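Local coordinates for protein laccase (Botrytis aclada, PDB 3SQR) that oxidises phenolic substrates with dioxygen as a multicopper laccase, probably serving in lignin degradation and in detoxifying lignin-derived products, at residues A[78-82]-A[83-87]. Residues are numbered along the deposited sequence; the frame is centred on the assembly and turned at random.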
ATOM      1  N   THR A  78     -20.127   2.120  12.007  1.00 24.83           N
ATOM      2  CA  THR A  78     -20.979   2.913  11.198  1.00 25.05           C
ATOM      3  C   THR A  78     -20.317   4.267  11.140  1.00 25.91           C
ATOM      4  O   THR A  78     -19.947   4.794  12.159  1.00 26.42           O
ATOM      5  CB  THR A  78     -22.402   2.994  11.787  1.00 24.42           C
ATOM      6  OG1 THR A  78     -22.846   1.647  11.954  1.00 25.58           O
ATOM      7  CG2 THR A  78     -23.281   3.806  10.910  1.00 26.11           C
ATOM      8  N   ILE A  79     -20.107   4.766   9.935  1.00 25.20           N
ATOM      9  CA  ILE A  79     -19.543   6.088   9.756  1.00 24.36           C
ATOM     10  C   ILE A  79     -20.252   6.889   8.657  1.00 25.50           C
ATOM     11  O   ILE A  79     -20.928   6.328   7.783  1.00 24.54           O
ATOM     12  CB  ILE A  79     -18.044   5.945   9.490  1.00 25.60           C
ATOM     13  CG1 ILE A  79     -17.808   5.069   8.273  1.00 24.21           C
ATOM     14  CG2 ILE A  79     -17.307   5.347  10.696  1.00 23.41           C
ATOM     15  CD1 ILE A  79     -16.346   5.326   7.706  1.00 23.70           C
ATOM     16  N   THR A  80     -20.033   8.190   8.693  1.00 24.02           N
ATOM     17  CA  THR A  80     -20.531   9.100   7.712  1.00 25.25           C
ATOM     18  C   THR A  80     -19.434  10.019   7.246  1.00 24.97           C
ATOM     19  O   THR A  80     -19.369  11.179   7.634  1.00 25.80           O
ATOM     20  CB  THR A  80     -21.713   9.943   8.283  1.00 26.53           C
ATOM     21  OG1 THR A  80     -22.622   9.060   8.902  1.00 27.12           O
ATOM     22  CG2 THR A  80     -22.391  10.717   7.173  1.00 27.39           C
ATOM     23  N   PRO A  81     -18.603   9.545   6.281  1.00 23.75           N
ATOM     24  CA  PRO A  81     -17.399  10.305   5.901  1.00 24.19           C
ATOM     25  C   PRO A  81     -17.668  11.389   4.925  1.00 23.03           C
ATOM     26  O   PRO A  81     -16.895  12.334   4.838  1.00 26.03           O
ATOM     27  CB  PRO A  81     -16.494   9.237   5.280  1.00 23.44           C
ATOM     28  CG  PRO A  81     -17.461   8.133   4.873  1.00 25.12           C
ATOM     29  CD  PRO A  81     -18.535   8.137   5.858  1.00 25.47           C
ATOM     30  N   ASP A  82     -18.781  11.244   4.181  1.00 24.71           N
ATOM     31  CA  ASP A  82     -19.117  12.109   3.047  1.00 24.91           C
ATOM     32  C   ASP A  82     -20.597  12.445   2.991  1.00 26.01           C
ATOM     33  O   ASP A  82     -21.103  12.741   1.916  1.00 27.54           O
ATOM     34  CB  ASP A  82     -18.703  11.477   1.705  1.00 23.74           C
ATOM     35  CG  ASP A  82     -19.435  10.194   1.419  1.00 23.63           C
ATOM     36  OD1 ASP A  82     -20.147   9.696   2.296  1.00 23.09           O
ATOM     37  OD2 ASP A  82     -19.291   9.594   0.342  1.00 27.83           O
ATOM     38  N   GLY A  83     -21.249  12.464   4.141  1.00 27.25           N
ATOM     39  CA  GLY A  83     -22.692  12.693   4.194  1.00 28.51           C
ATOM     40  C   GLY A  83     -23.510  11.467   3.887  1.00 28.52           C
ATOM     41  O   GLY A  83     -24.722  11.573   3.848  1.00 29.95           O
ATOM     42  N   TYR A  84     -22.889  10.307   3.624  1.00 28.99           N
ATOM     43  CA  TYR A  84     -23.590   9.065   3.473  1.00 27.33           C
ATOM     44  C   TYR A  84     -23.203   8.078   4.531  1.00 27.71           C
ATOM     45  O   TYR A  84     -22.032   7.703   4.692  1.00 27.62           O
ATOM     46  CB  TYR A  84     -23.316   8.433   2.062  1.00 27.53           C
ATOM     47  CG  TYR A  84     -24.281   7.330   1.744  1.00 25.83           C
ATOM     48  CD1 TYR A  84     -24.137   6.080   2.302  1.00 25.94           C
ATOM     49  CD2 TYR A  84     -25.418   7.567   0.914  1.00 25.56           C
ATOM     50  CE1 TYR A  84     -24.999   5.092   2.057  1.00 29.93           C
ATOM     51  CE2 TYR A  84     -26.358   6.542   0.714  1.00 28.12           C
ATOM     52  CZ  TYR A  84     -26.136   5.323   1.255  1.00 26.39           C
ATOM     53  OH  TYR A  84     -26.976   4.238   1.165  1.00 30.89           O
ATOM     54  N   THR A  85     -24.184   7.574   5.260  1.00 27.08           N
ATOM     55  CA  THR A  85     -23.946   6.746   6.399  1.00 26.92           C
ATOM     56  C   THR A  85     -23.931   5.305   5.964  1.00 27.59           C
ATOM     57  O   THR A  85     -24.855   4.822   5.255  1.00 28.80           O
ATOM     58  CB  THR A  85     -25.044   6.957   7.511  1.00 26.83           C
ATOM     59  OG1 THR A  85     -25.067   8.359   7.867  1.00 27.32           O
ATOM     60  CG2 THR A  85     -24.775   6.142   8.662  1.00 28.33           C
ATOM     61  N   ARG A  86     -22.870   4.625   6.354  1.00 25.48           N
ATOM     62  CA  ARG A  86     -22.673   3.223   5.980  1.00 25.52           C
ATOM     63  C   ARG A  86     -21.846   2.473   6.937  1.00 25.75           C
ATOM     64  O   ARG A  86     -21.192   3.064   7.806  1.00 25.67           O
ATOM     65  CB  ARG A  86     -22.041   3.144   4.563  1.00 25.05           C
ATOM     66  CG  ARG A  86     -20.801   3.995   4.370  1.00 23.59           C
ATOM     67  CD  ARG A  86     -19.901   3.375   3.269  1.00 25.50           C
ATOM     68  NE  ARG A  86     -19.352   2.103   3.687  1.00 26.45           N
ATOM     69  CZ  ARG A  86     -18.414   1.406   3.040  1.00 27.32           C
ATOM     70  NH1 ARG A  86     -17.899   1.859   1.904  1.00 27.03           N
ATOM     71  NH2 ARG A  86     -18.015   0.249   3.536  1.00 27.06           N
ATOM     72  N   SER A  87     -21.830   1.148   6.756  1.00 24.98           N
ATOM     73  CA  SER A  87     -21.022   0.289   7.557  1.00 25.64           C
ATOM     74  C   SER A  87     -19.549   0.544   7.188  1.00 24.93           C
ATOM     75  O   SER A  87     -19.213   0.983   6.086  1.00 27.15           O
ATOM     76  CB  SER A  87     -21.331  -1.172   7.306  1.00 26.59           C
ATOM     77  OG  SER A  87     -20.960  -1.567   5.965  1.00 27.61           O
TER
HETATM   78  O   HOH W   1     -19.776  13.549   6.511  1.00 27.36           O
HETATM   79  O   HOH W   2     -20.141   7.056   2.821  1.00 26.20           O
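T80 and T85 meet across the mouth of a short loop through a hydrogen bond between their hydroxyls, T80 OG1 lying 2.7 Å from T85 OG1. In T80, OG1 sits opposite the carbonyl carbon (chi1 -49°), which leaves its methyl on the turn side, where CG2 rests 3.6 Å from G83 CA. T85 uses its own methyl the other way: its CG2 meets T78 CG2 at 3.6 Å. Threonine suits both places, since one beta-branched side chain can bond and pack at once. G83, the residue most covered here, rounds the bend with a positive phi of 80°, a conformation glycine adopts easily and one that leaves no room for a CB beside the carbonyl oxygen of D82. A water links the two limbs of the bend, donating to T80 O and accepting from G83 N. These residues form the connection of a beta hairpin of strands 67-79 and 86-91, whose second strand, 86-91, is the edge strand of a four-stranded sheet in the first cupredoxin-like domain of the laccase; I79 and R86 make its last hydrogen-bonded pair before the loop, with I79 N to R86 O at 2.9 Å and R86 N to I79 O at 3.0 Å. D82 ties the bend together through an Asx turn: with chi1 at 63°, its carboxylate folds back so that OD1 accepts Y84 N at 3.1 Å, from above the carboxylate plane. A second water donates to both D82 OD1 and Y84 O, while D82 OD2 takes hydrogen bonds from H207 and N227, so aspartate's two oxygens tie the loop to itself and to residues elsewhere in the same chain. The ring of Y84 stacks on H207, and its hydroxyl bonds D243.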